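PDB 2PAG: hypothetical protein from Pseudomonas syringae pv. tomato, which is of unknown function but binds calcium ions and belongs to the SMI1/KNR4 (SUKH) family. Local coordinates for residues E13-P18 / D51-S56; E31-I36 / H68-E73. All coordinates share one frame; numbering follows the deposited sequence.

Interaction 1. Residues E13-P18 / D51-S56; sequences EPVPVP and DVVYGS
Glu13 and Val53 meet where two irregular loops of this SMI1/KNR4-family protein run past each other, an example of loop-to-loop contact made without sheet pairing. Backbone polarity supplies the main bond: Glu13 N donates to Val53 O over 2.8 Å, with an N-H...O angle of 159°. The Glu13 side chain crosses that of Val53 at about a right angle. Its CG is anti to the carbonyl carbon (chi1 -51°) and lies 3.4 Å from Val53 O, and the extended chain beyond it carries the carboxylate past Tyr54 CA to Gly55. There OE2 accepts a weak hydrogen bond from Gly55 N at 3.4 Å. A water sits between Glu13 OE1 and Gly55 O, but its 2.4 Å distance to OE1 is short enough to be doubtful in detail, and any link to the carbonyl is indirect. The apolar share is small: Val15 CG1 and Val53 CG1 approach tip to tip at 3.9 Å. Val53 N donates to Asn12 OD1. The 13-18 segment follows helix 2-11 and the 51-56 segment follows helix 40-49; Tyr54 touches Ala11 of helix 2-11, and its carbonyl accepts a hydrogen bond from Trp132 NE1 of the C-terminal helix 124-132.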
loop_
_atom_site.group_PDB
_atom_site.type_symbol
_atom_site.label_atom_id
_atom_site.label_comp_id
_atom_site.label_asym_id
_atom_site.label_seq_id
_atom_site.Cartn_x
_atom_site.Cartn_y
_atom_site.Cartn_z
ATOM N N GLU A 13 0.431 13.456 9.490
ATOM C CA GLU A 13 -0.323 14.702 9.481
ATOM C C GLU A 13 -1.710 14.552 10.097
ATOM O O GLU A 13 -2.448 13.611 9.792
ATOM C CB GLU A 13 -0.451 15.207 8.045
ATOM C CG GLU A 13 0.867 15.272 7.293
ATOM C CD GLU A 13 0.676 15.599 5.825
ATOM O OE1 GLU A 13 -0.458 15.437 5.324
ATOM O OE2 GLU A 13 1.656 16.003 5.168
ATOM N N PRO A 14 -2.092 15.489 10.971
ATOM C CA PRO A 14 -3.411 15.398 11.593
ATOM C C PRO A 14 -4.546 15.534 10.586
ATOM O O PRO A 14 -4.449 16.300 9.621
ATOM C CB PRO A 14 -3.393 16.538 12.611
ATOM C CG PRO A 14 -2.464 17.535 11.994
ATOM C CD PRO A 14 -1.351 16.660 11.474
ATOM N N VAL A 15 -5.607 14.766 10.811
ATOM C CA VAL A 15 -6.798 14.791 9.967
ATOM C C VAL A 15 -8.008 14.745 10.897
ATOM O O VAL A 15 -7.873 14.406 12.074
ATOM C CB VAL A 15 -6.847 13.585 8.989
ATOM C CG1 VAL A 15 -5.760 13.729 7.933
ATOM C CG2 VAL A 15 -6.690 12.280 9.747
ATOM N N PRO A 16 -9.202 15.097 10.391
ATOM C CA PRO A 16 -10.418 15.089 11.214
ATOM C C PRO A 16 -10.675 13.751 11.898
ATOM O O PRO A 16 -10.873 13.693 13.114
ATOM C CB PRO A 16 -11.513 15.445 10.211
ATOM C CG PRO A 16 -10.793 16.332 9.244
ATOM C CD PRO A 16 -9.505 15.566 9.027
ATOM N N VAL A 17 -10.679 12.682 11.108
ATOM C CA VAL A 17 -10.904 11.343 11.627
ATOM C C VAL A 17 -9.634 10.534 11.404
ATOM O O VAL A 17 -9.339 10.129 10.282
ATOM C CB VAL A 17 -12.071 10.640 10.902
ATOM C CG1 VAL A 17 -12.294 9.263 11.498
ATOM C CG2 VAL A 17 -13.334 11.476 11.014
ATOM N N PRO A 18 -8.855 10.313 12.470
ATOM C CA PRO A 18 -7.612 9.546 12.366
ATOM C C PRO A 18 -7.829 8.159 11.771
ATOM O O PRO A 18 -8.857 7.514 12.008
ATOM C CB PRO A 18 -7.133 9.481 13.816
ATOM C CG PRO A 18 -7.619 10.786 14.375
ATOM C CD PRO A 18 -9.025 10.848 13.831
ATOM N N ASP A 51 -1.748 3.695 9.084
ATOM C CA ASP A 51 -2.619 4.689 9.711
ATOM C C ASP A 51 -2.000 6.072 9.512
ATOM O O ASP A 51 -2.514 7.081 10.004
ATOM C CB ASP A 51 -2.793 4.395 11.207
ATOM C CG ASP A 51 -1.489 4.474 11.980
ATOM O OD1 ASP A 51 -0.433 4.142 11.407
ATOM O OD2 ASP A 51 -1.524 4.852 13.177
ATOM N N VAL A 52 -0.902 6.114 8.768
ATOM C CA VAL A 52 -0.193 7.359 8.507
ATOM C C VAL A 52 -0.704 8.165 7.311
ATOM O O VAL A 52 -1.054 7.616 6.249
ATOM C CB VAL A 52 1.330 7.093 8.321
ATOM C CG1 VAL A 52 2.044 8.364 7.892
ATOM C CG2 VAL A 52 1.922 6.573 9.626
ATOM N N VAL A 53 -0.762 9.478 7.514
ATOM C CA VAL A 53 -1.185 10.425 6.492
ATOM C C VAL A 53 0.029 11.313 6.235
ATOM O O VAL A 53 0.552 11.934 7.166
ATOM C CB VAL A 53 -2.362 11.286 6.996
ATOM C CG1 VAL A 53 -2.779 12.278 5.928
ATOM C CG2 VAL A 53 -3.529 10.386 7.388
ATOM N N TYR A 54 0.496 11.354 4.987
ATOM C CA TYR A 54 1.658 12.170 4.644
ATOM C C TYR A 54 1.830 12.453 3.153
ATOM O O TYR A 54 1.573 11.593 2.306
ATOM C CB TYR A 54 2.953 11.514 5.126
ATOM C CG TYR A 54 4.173 12.327 4.753
ATOM C CD1 TYR A 54 4.579 13.403 5.541
ATOM C CD2 TYR A 54 4.868 12.076 3.571
ATOM C CE1 TYR A 54 5.642 14.213 5.158
ATOM C CE2 TYR A 54 5.932 12.882 3.177
ATOM C CZ TYR A 54 6.312 13.949 3.976
ATOM O OH TYR A 54 7.356 14.759 3.591
ATOM N N GLY A 55 2.288 13.663 2.855
ATOM C CA GLY A 55 2.560 14.053 1.484
ATOM C C GLY A 55 1.411 14.071 0.502
ATOM O O GLY A 55 0.269 14.362 0.863
ATOM N N SER A 56 1.729 13.750 -0.751
ATOM C CA SER A 56 0.749 13.752 -1.834
ATOM C C SER A 56 0.300 12.365 -2.281
ATOM O O SER A 56 -0.320 12.226 -3.336
ATOM C CB SER A 56 1.316 14.496 -3.048
ATOM O OG SER A 56 2.466 13.838 -3.560
HETATM O O HOH W 1 -0.998 15.245 2.985
#

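Interaction 2. Residues E31-I36 / H68-E73; sequences EEQLFI and HTYLPE
Leu34 and Pro72 bring the C-terminal end of helix 24-34 against the first turn of helix 71-81, and a Schellman motif ends helix 24-34: Phe35, with positive phi, is its C-prime residue, and Ile36 N bonds to Glu31 O at 3.1 Å. The contact illustrates how a helix end can pack on a helix start without any direct hydrogen bond between them. Leu34 points toward residues 68-73, its CG anti to the carbonyl carbon (chi1 -66°), and both methyls of its fork take part. CD2 lies 3.9 Å from Pro72 CA; CD1 also reaches that atom, at 4.2 Å, and Leu71 CG at 4.3 Å. Leu34 also touches Cys75 and Trp79 farther along helix 71-81, and Ile30, one turn back on its own helix, meets Tyr70, Leu71 and Pro72.

Beside this apolar patch, Gln33 and Tyr70 cross at about a right angle, with the amide and ring planes 43° apart. Tyr70 occupies the N-cap position; its CG is anti to the backbone N (chi1 -172°), and Pro72 CD sits 3.4 Å above the centre of one ring face. Gln33 OE1 passes 3.9 Å from Pro72 CG. A water lying in the ring plane at the Tyr70 edge links the polar ends, 2.5 Å from Tyr70 OH and donating to Gln33 OE1 at 2.6 Å.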
loop_
_atom_site.group_PDB
_atom_site.type_symbol
_atom_site.label_atom_id
_atom_site.label_comp_id
_atom_site.label_asym_id
_atom_site.label_seq_id
_atom_site.Cartn_x
_atom_site.Cartn_y
_atom_site.Cartn_z
ATOM N N GLU A 31 -6.806 -10.883 3.086
ATOM C CA GLU A 31 -6.166 -11.880 2.231
ATOM C C GLU A 31 -7.199 -12.880 1.732
ATOM O O GLU A 31 -7.261 -13.191 0.543
ATOM C CB GLU A 31 -5.083 -12.639 2.995
ATOM C CG GLU A 31 -3.884 -11.800 3.372
ATOM C CD GLU A 31 -2.783 -12.618 4.008
ATOM O OE1 GLU A 31 -3.017 -13.191 5.096
ATOM O OE2 GLU A 31 -1.682 -12.690 3.421
ATOM N N GLU A 32 -8.011 -13.384 2.650
ATOM C CA GLU A 32 -9.025 -14.362 2.286
ATOM C C GLU A 32 -10.053 -13.791 1.318
ATOM O O GLU A 32 -10.483 -14.476 0.390
ATOM C CB GLU A 32 -9.705 -14.890 3.547
ATOM C CG GLU A 32 -8.719 -15.490 4.535
ATOM C CD GLU A 32 -9.391 -16.034 5.778
ATOM O OE1 GLU A 32 -10.254 -15.326 6.346
ATOM O OE2 GLU A 32 -9.048 -17.163 6.194
ATOM N N GLN A 33 -10.444 -12.540 1.528
ATOM C CA GLN A 33 -11.415 -11.886 0.654
ATOM C C GLN A 33 -10.919 -11.783 -0.777
ATOM O O GLN A 33 -11.704 -11.878 -1.725
ATOM C CB GLN A 33 -11.699 -10.470 1.130
ATOM C CG GLN A 33 -12.576 -10.347 2.328
ATOM C CD GLN A 33 -12.706 -8.900 2.739
ATOM O OE1 GLN A 33 -13.052 -8.034 1.923
ATOM N NE2 GLN A 33 -12.424 -8.621 4.004
ATOM N N LEU A 34 -9.616 -11.559 -0.928
ATOM C CA LEU A 34 -9.015 -11.412 -2.249
ATOM C C LEU A 34 -8.373 -12.703 -2.740
ATOM O O LEU A 34 -7.849 -12.768 -3.855
ATOM C CB LEU A 34 -7.978 -10.289 -2.211
ATOM C CG LEU A 34 -8.557 -8.895 -1.955
ATOM C CD1 LEU A 34 -7.454 -7.952 -1.512
ATOM C CD2 LEU A 34 -9.227 -8.376 -3.216
ATOM N N PHE A 35 -8.427 -13.730 -1.897
ATOM C CA PHE A 35 -7.849 -15.034 -2.195
ATOM C C PHE A 35 -6.412 -14.880 -2.669
ATOM O O PHE A 35 -6.017 -15.413 -3.705
ATOM C CB PHE A 35 -8.666 -15.774 -3.257
ATOM C CG PHE A 35 -8.651 -17.269 -3.080
ATOM C CD1 PHE A 35 -9.341 -17.859 -2.025
ATOM C CD2 PHE A 35 -7.911 -18.082 -3.932
ATOM C CE1 PHE A 35 -9.291 -19.234 -1.815
ATOM C CE2 PHE A 35 -7.853 -19.462 -3.734
ATOM C CZ PHE A 35 -8.544 -20.044 -2.674
ATOM N N ILE A 36 -5.635 -14.141 -1.892
ATOM C CA ILE A 36 -4.243 -13.897 -2.220
ATOM C C ILE A 36 -3.447 -13.882 -0.926
ATOM O O ILE A 36 -4.007 -13.774 0.165
ATOM C CB ILE A 36 -4.078 -12.533 -2.926
ATOM C CG1 ILE A 36 -2.675 -12.415 -3.530
ATOM C CG2 ILE A 36 -4.311 -11.406 -1.928
ATOM C CD1 ILE A 36 -2.404 -13.392 -4.652
ATOM N N HIS A 68 -11.547 5.335 -0.014
ATOM C CA HIS A 68 -11.122 5.189 -1.400
ATOM C C HIS A 68 -9.775 4.478 -1.502
ATOM O O HIS A 68 -9.299 4.202 -2.602
ATOM C CB HIS A 68 -11.048 6.546 -2.121
ATOM C CG HIS A 68 -10.044 7.494 -1.546
ATOM N ND1 HIS A 68 -10.263 8.197 -0.382
ATOM C CD2 HIS A 68 -8.816 7.863 -1.985
ATOM C CE1 HIS A 68 -9.215 8.960 -0.128
ATOM N NE2 HIS A 68 -8.322 8.776 -1.085
ATOM N N THR A 69 -9.162 4.180 -0.359
ATOM C CA THR A 69 -7.892 3.466 -0.362
ATOM C C THR A 69 -8.061 2.034 0.146
ATOM O O THR A 69 -7.085 1.295 0.269
ATOM C CB THR A 69 -6.819 4.162 0.506
ATOM O OG1 THR A 69 -7.281 4.281 1.860
ATOM C CG2 THR A 69 -6.498 5.545 -0.052
ATOM N N TYR A 70 -9.299 1.647 0.437
ATOM C CA TYR A 70 -9.602 0.299 0.924
ATOM C C TYR A 70 -9.043 -0.732 -0.061
ATOM O O TYR A 70 -9.495 -0.827 -1.201
ATOM C CB TYR A 70 -11.119 0.145 1.078
ATOM C CG TYR A 70 -11.547 -1.136 1.744
ATOM C CD1 TYR A 70 -11.008 -1.521 2.970
ATOM C CD2 TYR A 70 -12.501 -1.961 1.155
ATOM C CE1 TYR A 70 -11.414 -2.704 3.596
ATOM C CE2 TYR A 70 -12.911 -3.145 1.770
ATOM C CZ TYR A 70 -12.366 -3.509 2.987
ATOM O OH TYR A 70 -12.792 -4.672 3.591
ATOM N N LEU A 71 -8.080 -1.532 0.396
ATOM C CA LEU A 71 -7.412 -2.497 -0.476
ATOM C C LEU A 71 -8.271 -3.352 -1.408
ATOM O O LEU A 71 -7.974 -3.448 -2.602
ATOM C CB LEU A 71 -6.479 -3.400 0.346
ATOM C CG LEU A 71 -5.502 -4.289 -0.436
ATOM C CD1 LEU A 71 -4.723 -3.459 -1.466
ATOM C CD2 LEU A 71 -4.536 -4.954 0.538
ATOM N N PRO A 72 -9.336 -3.989 -0.894
ATOM C CA PRO A 72 -10.147 -4.807 -1.802
ATOM C C PRO A 72 -10.740 -4.005 -2.958
ATOM O O PRO A 72 -10.809 -4.500 -4.085
ATOM C CB PRO A 72 -11.213 -5.390 -0.880
ATOM C CG PRO A 72 -10.483 -5.511 0.430
ATOM C CD PRO A 72 -9.768 -4.175 0.503
ATOM N N GLU A 73 -11.175 -2.777 -2.681
ATOM C CA GLU A 73 -11.741 -1.932 -3.730
ATOM C C GLU A 73 -10.656 -1.431 -4.682
ATOM O O GLU A 73 -10.878 -1.345 -5.888
ATOM C CB GLU A 73 -12.496 -0.738 -3.130
ATOM C CG GLU A 73 -13.740 -1.101 -2.320
ATOM C CD GLU A 73 -14.941 -1.495 -3.176
ATOM O OE1 GLU A 73 -16.005 -1.798 -2.590
ATOM O OE2 GLU A 73 -14.835 -1.500 -4.423
HETATM O O HOH W 2 -14.611 -6.076 2.674
#

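How the interactions relate
Neither contact belongs to the deep core, and both lie away from the calcium sites, yet they illustrate different ways of joining distant parts of one chain. Interaction 1 joins two loops through a direct backbone hydrogen bond and a carboxylate, with one valine pair as its apolar share; interaction 2 joins two helix ends through leucine and proline, with no direct hydrogen bond across it. Interaction 2 also includes a buried residue, Leu71, and its centre is nearer the middle of the chain. The segments alternate along the sequence. The centres of interactions 1 and 2 are about 21 Å apart and their nearest atoms about 8 Å, so the contacts do not touch. Helix 40-49 falls between the paired segments in both cases.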